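Gamma-glutamyltransferase 1 Threonine peptidase. MEROPS family T03 (Pseudomonas nitroreducens, PDB 7D9W) catalyses the transfer of gamma-glutamyl groups from peptides such as glutathione to amino acids or water, as a two-chain N-terminal-nucleophile enzyme. Local coordinates at the interface of chains A and B. Sequence-based numbering; all coordinates share one arbitrary frame. Chains: chain A, Gamma-glutamyltransferase 1 Threonine peptidase. MEROPS family T03; chain B, Gamma-glutamyltransferase 1 Threonine peptidase. MEROPS family T03.

The four contacts join the larger chain A to the smaller chain B, which begins with the nucleophile B:Thr1. Contacts 1 and 2 are neighbours, their C-alpha centres about 13 Å apart, and B:Met70 of contact 1 precedes B:Leu71 of contact 2. Contacts 2 and 4, with C-alpha centres about 21 Å apart, are linked through chain A: helix 297-317 carries A:Lys308 of contact 4 and leads into A:Leu318 of contact 2. Contact 3, a strand pairing, has its C-alpha centre about 36 Å from that of contact 4. Loop, sheet and helix contacts thus spread the attachment, as expected for two chains that form one catalytic unit.

Contact 1: the interface of chains A and B. Residues chain A 96-98, 101; chain B 41, 44, 65, 68, 70.
B:Met41 and B:Phe44 close over A:Ala97, whose backbone is tied to B:Lys68. The thioether side chain of B:Met41 can be followed from its root. From CB, CG lies opposite the carbonyl carbon (chi1 -67°), and a bend at chi2 (-60°) brings SD to 4.0 Å from both CA of A:Ala97 and CD of A:Pro98. On its own side SD sits at the edge of the B:Phe44 ring, in the ring plane. A second bend, at chi3 (-70°), brings the terminal methyl CE to 3.9 Å from CB of A:Ala97. The same alanine methyl sits beyond CE2 and CZ of B:Phe44, 3.8 Å from CE2, tilted off the ring plane on the side away from B:Met70. The other face of that ring is covered by CB of B:Met70, centred over it, which probably limits how the ring can shift. The polar tie is a hydrogen bond from N of A:Ala97 to the carbonyl O of B:Lys68, 2.9 Å long. Beyond it the extended B:Lys68 chain turns to its own subunit, where NZ forms a salt bridge of 2.8 Å with OE2 of B:Glu65, approaching that oxygen on its anti side. Within the fold, chain A contributes a loop that follows strand 87-93, while chain B contributes 3-10 helix 40-43 and neighbouring loops; the centre of the patch is about 17 Å from the nucleophile B:Thr1.

Contact 2: the interface of chains A and B. Residues chain A 267-270, 318; chain B 71-72.
B:Leu71 packs its isobutyl group against A:Leu318 on one flank and A:Ser270 on an adjoining one, forming the apolar centre beside the glutamate-binding segment of this gamma-glutamyltranspeptidase. Its CD1 methyl does most of the touching, 3.8 Å from CB of A:Leu318 and 4.0 Å from CB of A:Ser270. The other branch, CD2, also rests near the root of A:Leu318. B:Leu71 reaches them because CG points away from its own backbone N (chi1 -173°), toward chain A. Moving outward, CD1 also skirts the carbonyl O of A:Pro268, a residue that follows a cis peptide bond. This oxygen receives the backbone N of B:Ser72, a residue of the L-glutamate site, at 2.9 Å, with the donor in the carbonyl plane. The next bonds run the opposite way: O of B:Ser72 accepts both N of A:Ser270 and the hydroxyl OG of A:Ser270, each at 2.8 Å. The N-H bond is nearly straight, 175° at the hydrogen. A chi1 of 63° sets OG of A:Ser270 between its own N and carbonyl carbon, which lets one residue grip one oxygen with two donors. A:Ser269 and B:Ser72 thereby form a parallel beta bridge at the rim, just ahead of helix 271-284.

Contact 3: the interface of chains A and B. Residues chain A 31-33; chain B 5-7, 170.
A:Val32 and B:Ile6 lie side by side and point the same way from an antiparallel strand pair, part of the stacked beta-sheets at the core of the alpha-beta-beta-alpha N-terminal-nucleophile fold. Their branches meet where CG2 of A:Val32 comes within 4.0 Å of CG1 of B:Ile6. In A:Val32, CG1 stands between the backbone N and the carbonyl carbon (chi1 58°), which turns CG2 toward the isoleucine. From the opposite face of the same strands, B:Ile170 of strand 168-173 rises to meet A:Ala31. Its tip methyl CD1 and its branch methyl CG2 both reach the CB methyl of A:Ala31, CD1 at 4.0 Å. CD1 also lies under the backbone, 3.5 Å from O of A:Ala31. Strand 30-34 of chain A is fixed to strand 2-7 of chain B by reciprocal backbone bonds on either side of the A:Val32 and B:Ile6 pair. N of A:Ala31 donates to O of B:Val7 at 2.8 Å, and N of B:Val7 returns a bond of 3.0 Å to O of A:Ala31. Likewise N of A:Ala33 meets O of B:Ser5 at 2.9 Å, and N of B:Ser5 meets O of A:Ala33 at 3.0 Å. The chain B strand starts directly after the nucleophile B:Thr1.

Contact 4: the interface of chains A and B. Residues chain A 308, 349-350, 352; chain B 126, 128-129, 131-132.
A:Lys308 lays its aliphatic stem against B:His126 and B:Leu128 and ends in a salt bridge, 2.7 Å from its NZ to OD1 of B:Asp132. This direct packing is tight. CG of A:Lys308 sits in plane at the edge of the imidazole and 3.8 Å from CD1 of B:Leu128, whose side chain crosses the lysine at about a right angle. A bend at chi4 (63°) swings the ammonium to the carboxylate, and NZ meets OD1 nearly along the C-O bond direction. NZ also lies 3.1 Å from NE2 of B:His126 but well off the ring plane, making a hydrogen bond possible yet poorly aligned. CG2 of A:Ile349 packs on B:Asp132. A:Thr352 does both: its methyl CG2 packs 3.9 Å from CD1 of B:Leu128, while its hydroxyl OG1 faces the watery polar side. There water 1 joins OG1 to N of B:Asp132 and O of B:Leu128. Water 2 links O of A:Ser350, and N and OG1 of A:Thr352, to OD2 of B:Asp132. B:Lys131 forms a salt bridge within chain B, its NZ 3.0 Å from OD2 of B:Asp132, above the carboxylate plane. With its centre about 24 Å from B:Thr1, the site probably fastens helix 297-317 and the late part of chain A to chain B.

Contact 1: the interface of chains A and B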
loop_
_atom_site.group_PDB
_atom_site.type_symbol
_atom_site.label_atom_id
_atom_site.label_comp_id
_atom_site.label_asym_id
_atom_site.label_seq_id
_atom_site.Cartn_x
_atom_site.Cartn_y
_atom_site.Cartn_z
ATOM N N ILE A 96 -1.731 13.935 -5.130
ATOM C CA ILE A 96 -2.691 14.466 -6.091
ATOM C C ILE A 96 -1.962 14.856 -7.371
ATOM O O ILE A 96 -0.794 15.256 -7.349
ATOM C CB ILE A 96 -3.490 15.674 -5.548
ATOM C CG1 ILE A 96 -2.567 16.811 -5.100
ATOM C CG2 ILE A 96 -4.415 15.256 -4.406
ATOM C CD1 ILE A 96 -3.329 18.056 -4.646
ATOM N N ALA A 97 -2.670 14.755 -8.490
ATOM C CA ALA A 97 -2.106 15.206 -9.754
ATOM C C ALA A 97 -1.785 16.696 -9.680
ATOM O O ALA A 97 -2.578 17.473 -9.137
ATOM C CB ALA A 97 -3.083 14.951 -10.903
ATOM N N PRO A 98 -0.648 17.133 -10.227
ATOM C CA PRO A 98 -0.384 18.575 -10.298
ATOM C C PRO A 98 -1.470 19.292 -11.081
ATOM O O PRO A 98 -2.180 18.703 -11.901
ATOM C CB PRO A 98 0.970 18.666 -11.014
ATOM C CG PRO A 98 1.613 17.343 -10.784
ATOM C CD PRO A 98 0.475 16.345 -10.768
ATOM N N ALA A 101 -1.440 18.912 -14.786
ATOM C CA ALA A 101 -1.609 17.597 -15.384
ATOM C C ALA A 101 -2.812 17.590 -16.323
ATOM O O ALA A 101 -3.778 18.332 -16.132
ATOM C CB ALA A 101 -1.783 16.530 -14.304
ATOM N N MET B 41 1.875 8.779 -10.488
ATOM C CA MET B 41 0.983 9.102 -11.597
ATOM C C MET B 41 0.654 7.880 -12.453
ATOM O O MET B 41 -0.380 7.854 -13.133
ATOM C CB MET B 41 1.604 10.187 -12.485
ATOM C CG MET B 41 1.749 11.570 -11.858
ATOM S SD MET B 41 0.205 12.360 -11.323
ATOM C CE MET B 41 -0.596 12.735 -12.866
ATOM N N PHE B 44 -2.852 6.313 -12.346
ATOM C CA PHE B 44 -3.934 6.748 -13.217
ATOM C C PHE B 44 -4.013 5.832 -14.436
ATOM O O PHE B 44 -3.054 5.140 -14.791
ATOM C CB PHE B 44 -3.734 8.183 -13.723
ATOM C CG PHE B 44 -4.029 9.258 -12.714
ATOM C CD1 PHE B 44 -5.306 9.410 -12.197
ATOM C CD2 PHE B 44 -3.045 10.161 -12.330
ATOM C CE1 PHE B 44 -5.592 10.405 -11.293
ATOM C CE2 PHE B 44 -3.326 11.168 -11.419
ATOM C CZ PHE B 44 -4.603 11.292 -10.904
ATOM N N GLU B 65 -6.759 13.905 -13.949
ATOM C CA GLU B 65 -7.293 15.261 -13.876
ATOM C C GLU B 65 -6.503 16.031 -12.831
ATOM O O GLU B 65 -5.999 15.428 -11.876
ATOM C CB GLU B 65 -8.788 15.290 -13.527
ATOM C CG GLU B 65 -9.628 14.244 -14.235
ATOM C CD GLU B 65 -11.094 14.294 -13.828
ATOM O OE1 GLU B 65 -11.723 15.371 -13.936
ATOM O OE2 GLU B 65 -11.612 13.253 -13.377
ATOM N N LYS B 68 -6.466 15.480 -8.672
ATOM C CA LYS B 68 -7.151 14.219 -8.447
ATOM C C LYS B 68 -6.216 13.207 -7.806
ATOM O O LYS B 68 -5.025 13.146 -8.129
ATOM C CB LYS B 68 -7.673 13.693 -9.783
ATOM C CG LYS B 68 -8.588 12.490 -9.729
ATOM C CD LYS B 68 -9.000 12.152 -11.158
ATOM C CE LYS B 68 -9.854 10.900 -11.265
ATOM N NZ LYS B 68 -10.456 10.816 -12.629
ATOM N N MET B 70 -5.039 9.480 -7.532
ATOM C CA MET B 70 -5.014 8.290 -8.371
ATOM C C MET B 70 -5.415 7.037 -7.606
ATOM O O MET B 70 -5.104 6.865 -6.423
ATOM C CB MET B 70 -3.618 8.229 -9.030
ATOM C CG MET B 70 -2.411 7.893 -8.180
ATOM S SD MET B 70 -2.016 9.349 -7.144
ATOM C CE MET B 70 -1.376 10.535 -8.305
#

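Contact 2: the interface of chains A and B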
loop_
_atom_site.group_PDB
_atom_site.type_symbol
_atom_site.label_atom_id
_atom_site.label_comp_id
_atom_site.label_asym_id
_atom_site.label_seq_id
_atom_site.Cartn_x
_atom_site.Cartn_y
_atom_site.Cartn_z
ATOM N N LEU A 267 -12.448 4.542 -0.986
ATOM C CA LEU A 267 -11.927 5.310 -2.108
ATOM C C LEU A 267 -11.140 6.508 -1.579
ATOM O O LEU A 267 -11.553 7.127 -0.590
ATOM C CB LEU A 267 -13.072 5.775 -3.011
ATOM C CG LEU A 267 -13.823 4.668 -3.755
ATOM C CD1 LEU A 267 -15.104 5.227 -4.347
ATOM C CD2 LEU A 267 -12.963 4.061 -4.841
ATOM N N PRO A 268 -10.021 6.890 -2.221
ATOM C CA PRO A 268 -9.538 6.401 -3.516
ATOM C C PRO A 268 -8.761 5.092 -3.491
ATOM O O PRO A 268 -8.053 4.795 -4.457
ATOM C CB PRO A 268 -8.609 7.532 -3.981
ATOM C CG PRO A 268 -8.040 8.052 -2.690
ATOM C CD PRO A 268 -9.192 8.000 -1.710
ATOM N N SER A 269 -8.867 4.314 -2.421
ATOM C CA SER A 269 -8.411 2.941 -2.508
ATOM C C SER A 269 -9.515 2.085 -3.105
ATOM O O SER A 269 -10.691 2.230 -2.757
ATOM C CB SER A 269 -8.015 2.363 -1.159
ATOM O OG SER A 269 -7.449 1.078 -1.380
ATOM N N SER A 270 -9.133 1.201 -4.017
ATOM C CA SER A 270 -10.036 0.176 -4.519
ATOM C C SER A 270 -10.147 -1.009 -3.570
ATOM O O SER A 270 -11.004 -1.871 -3.779
ATOM C CB SER A 270 -9.556 -0.307 -5.889
ATOM O OG SER A 270 -8.282 -0.925 -5.794
ATOM N N LEU A 318 -14.179 2.790 -10.449
ATOM C CA LEU A 318 -13.525 3.333 -9.263
ATOM C C LEU A 318 -12.524 4.440 -9.580
ATOM O O LEU A 318 -11.782 4.374 -10.566
ATOM C CB LEU A 318 -12.835 2.210 -8.481
ATOM C CG LEU A 318 -13.754 1.042 -8.107
ATOM C CD1 LEU A 318 -13.090 0.097 -7.127
ATOM C CD2 LEU A 318 -15.083 1.551 -7.527
ATOM N N LEU B 71 -6.199 6.200 -8.289
ATOM C CA LEU B 71 -6.745 4.999 -7.678
ATOM C C LEU B 71 -5.627 4.135 -7.126
ATOM O O LEU B 71 -4.614 3.904 -7.792
ATOM C CB LEU B 71 -7.569 4.191 -8.687
ATOM C CG LEU B 71 -8.320 2.998 -8.084
ATOM C CD1 LEU B 71 -9.485 3.454 -7.211
ATOM C CD2 LEU B 71 -8.801 2.039 -9.169
ATOM N N SER B 72 -5.820 3.651 -5.905
ATOM C CA SER B 72 -4.836 2.840 -5.211
ATOM C C SER B 72 -5.380 1.439 -4.986
ATOM O O SER B 72 -6.583 1.191 -5.096
ATOM C CB SER B 72 -4.464 3.456 -3.855
ATOM O OG SER B 72 -3.360 2.771 -3.279
#

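Contact 3: the interface of chains A and B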
loop_
_atom_site.group_PDB
_atom_site.type_symbol
_atom_site.label_atom_id
_atom_site.label_comp_id
_atom_site.label_asym_id
_atom_site.label_seq_id
_atom_site.Cartn_x
_atom_site.Cartn_y
_atom_site.Cartn_z
ATOM N N ALA A 31 2.751 -3.501 20.713
ATOM C CA ALA A 31 3.383 -4.361 19.725
ATOM C C ALA A 31 3.587 -3.584 18.437
ATOM O O ALA A 31 2.847 -2.643 18.136
ATOM C CB ALA A 31 2.549 -5.621 19.456
ATOM N N VAL A 32 4.601 -3.996 17.684
ATOM C CA VAL A 32 4.883 -3.442 16.368
ATOM C C VAL A 32 5.277 -4.582 15.440
ATOM O O VAL A 32 6.009 -5.494 15.833
ATOM C CB VAL A 32 6.002 -2.380 16.415
ATOM C CG1 VAL A 32 7.277 -2.975 17.001
ATOM C CG2 VAL A 32 6.256 -1.819 15.018
ATOM N N ALA A 33 4.783 -4.535 14.212
ATOM C CA ALA A 33 5.269 -5.379 13.125
ATOM C C ALA A 33 5.686 -4.416 12.022
ATOM O O ALA A 33 4.836 -3.751 11.418
ATOM C CB ALA A 33 4.205 -6.365 12.656
ATOM N N SER B 5 2.320 -2.061 11.202
ATOM C CA SER B 5 1.170 -2.230 12.078
ATOM C C SER B 5 1.610 -2.008 13.517
ATOM O O SER B 5 2.656 -2.516 13.934
ATOM C CB SER B 5 0.572 -3.634 11.918
ATOM O OG SER B 5 0.064 -3.821 10.609
ATOM N N ILE B 6 0.815 -1.250 14.275
ATOM C CA ILE B 6 1.137 -0.937 15.662
ATOM C C ILE B 6 -0.118 -1.025 16.519
ATOM O O ILE B 6 -1.198 -0.582 16.113
ATOM C CB ILE B 6 1.762 0.469 15.807
ATOM C CG1 ILE B 6 3.082 0.551 15.048
ATOM C CG2 ILE B 6 1.963 0.806 17.287
ATOM C CD1 ILE B 6 3.619 1.969 14.918
ATOM N N VAL B 7 0.039 -1.594 17.716
ATOM C CA VAL B 7 -0.974 -1.595 18.765
ATOM C C VAL B 7 -0.294 -1.072 20.025
ATOM O O VAL B 7 0.843 -1.457 20.320
ATOM C CB VAL B 7 -1.546 -3.008 18.994
ATOM C CG1 VAL B 7 -2.587 -3.000 20.102
ATOM C CG2 VAL B 7 -2.146 -3.565 17.712
ATOM N N ILE B 170 -0.359 -7.913 13.470
ATOM C CA ILE B 170 -0.448 -8.090 14.914
ATOM C C ILE B 170 -1.800 -8.722 15.215
ATOM O O ILE B 170 -2.825 -8.275 14.690
ATOM C CB ILE B 170 -0.315 -6.759 15.682
ATOM C CG1 ILE B 170 1.027 -6.087 15.394
ATOM C CG2 ILE B 170 -0.493 -6.982 17.199
ATOM C CD1 ILE B 170 1.103 -4.639 15.868
#

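Contact 4: the interface of chains A and B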
loop_
_atom_site.group_PDB
_atom_site.type_symbol
_atom_site.label_atom_id
_atom_site.label_comp_id
_atom_site.label_asym_id
_atom_site.label_seq_id
_atom_site.Cartn_x
_atom_site.Cartn_y
_atom_site.Cartn_z
ATOM N N LYS A 308 -12.311 -12.256 -10.770
ATOM C CA LYS A 308 -12.733 -11.814 -12.097
ATOM C C LYS A 308 -13.754 -10.687 -11.993
ATOM O O LYS A 308 -13.649 -9.666 -12.680
ATOM C CB LYS A 308 -13.322 -12.988 -12.881
ATOM C CG LYS A 308 -12.316 -13.832 -13.639
ATOM C CD LYS A 308 -13.039 -14.961 -14.365
ATOM C CE LYS A 308 -12.268 -15.454 -15.575
ATOM N NZ LYS A 308 -10.960 -16.041 -15.183
ATOM N N ILE A 349 -13.692 -22.455 -15.720
ATOM C CA ILE A 349 -13.381 -21.037 -15.831
ATOM C C ILE A 349 -14.510 -20.328 -16.564
ATOM O O ILE A 349 -14.993 -20.798 -17.602
ATOM C CB ILE A 349 -12.035 -20.826 -16.544
ATOM C CG1 ILE A 349 -10.898 -21.472 -15.746
ATOM C CG2 ILE A 349 -11.774 -19.343 -16.761
ATOM C CD1 ILE A 349 -9.561 -21.462 -16.466
ATOM N N SER A 350 -14.942 -19.192 -16.022
ATOM C CA SER A 350 -15.912 -18.359 -16.717
ATOM C C SER A 350 -15.274 -17.728 -17.946
ATOM O O SER A 350 -14.114 -17.306 -17.914
ATOM C CB SER A 350 -16.436 -17.261 -15.795
ATOM O OG SER A 350 -17.280 -17.783 -14.784
ATOM N N THR A 352 -13.947 -15.181 -20.096
ATOM C CA THR A 352 -13.473 -13.856 -19.702
ATOM C C THR A 352 -14.215 -12.753 -20.445
ATOM O O THR A 352 -14.469 -11.682 -19.883
ATOM C CB THR A 352 -11.967 -13.746 -19.949
ATOM O OG1 THR A 352 -11.269 -14.569 -19.006
ATOM C CG2 THR A 352 -11.495 -12.296 -19.817
ATOM N N HIS B 126 -5.072 -13.435 -9.252
ATOM C CA HIS B 126 -5.686 -13.339 -10.571
ATOM C C HIS B 126 -6.451 -12.021 -10.622
ATOM O O HIS B 126 -7.023 -11.597 -9.613
ATOM C CB HIS B 126 -6.612 -14.530 -10.851
ATOM C CG HIS B 126 -7.387 -14.407 -12.126
ATOM N ND1 HIS B 126 -6.788 -14.448 -13.367
ATOM C CD2 HIS B 126 -8.712 -14.253 -12.353
ATOM C CE1 HIS B 126 -7.712 -14.319 -14.303
ATOM N NE2 HIS B 126 -8.887 -14.192 -13.714
ATOM N N LEU B 128 -8.368 -10.856 -13.749
ATOM C CA LEU B 128 -9.204 -10.813 -14.947
ATOM C C LEU B 128 -8.386 -10.574 -16.210
ATOM O O LEU B 128 -8.510 -11.317 -17.189
ATOM C CB LEU B 128 -10.288 -9.738 -14.827
ATOM C CG LEU B 128 -11.252 -9.682 -16.019
ATOM C CD1 LEU B 128 -12.004 -11.006 -16.176
ATOM C CD2 LEU B 128 -12.235 -8.527 -15.898
ATOM N N LEU B 129 -7.578 -9.522 -16.209
ATOM C CA LEU B 129 -6.627 -9.257 -17.269
ATOM C C LEU B 129 -5.235 -9.190 -16.659
ATOM O O LEU B 129 -5.048 -8.496 -15.649
ATOM C CB LEU B 129 -6.953 -7.938 -17.981
ATOM C CG LEU B 129 -8.371 -7.790 -18.539
ATOM C CD1 LEU B 129 -8.564 -6.409 -19.163
ATOM C CD2 LEU B 129 -8.661 -8.890 -19.549
ATOM N N LYS B 131 -5.833 -12.366 -19.350
ATOM C CA LYS B 131 -6.886 -13.375 -19.319
ATOM C C LYS B 131 -6.402 -14.673 -18.680
ATOM O O LYS B 131 -5.363 -15.221 -19.058
ATOM C CB LYS B 131 -7.382 -13.634 -20.743
ATOM C CG LYS B 131 -8.412 -14.738 -20.876
ATOM C CD LYS B 131 -8.661 -15.067 -22.344
ATOM C CE LYS B 131 -9.715 -16.149 -22.501
ATOM N NZ LYS B 131 -9.158 -17.497 -22.199
ATOM N N ASP B 132 -7.168 -15.147 -17.696
ATOM C CA ASP B 132 -6.981 -16.458 -17.071
ATOM C C ASP B 132 -5.536 -16.705 -16.639
ATOM O O ASP B 132 -5.040 -17.832 -16.667
ATOM C CB ASP B 132 -7.462 -17.571 -18.010
ATOM C CG ASP B 132 -8.954 -17.508 -18.273
ATOM O OD1 ASP B 132 -9.684 -16.893 -17.461
ATOM O OD2 ASP B 132 -9.402 -18.059 -19.299
HETATM O O HOH W 1 -9.439 -13.877 -17.057
HETATM O O HOH W 2 -11.920 -17.086 -19.661
#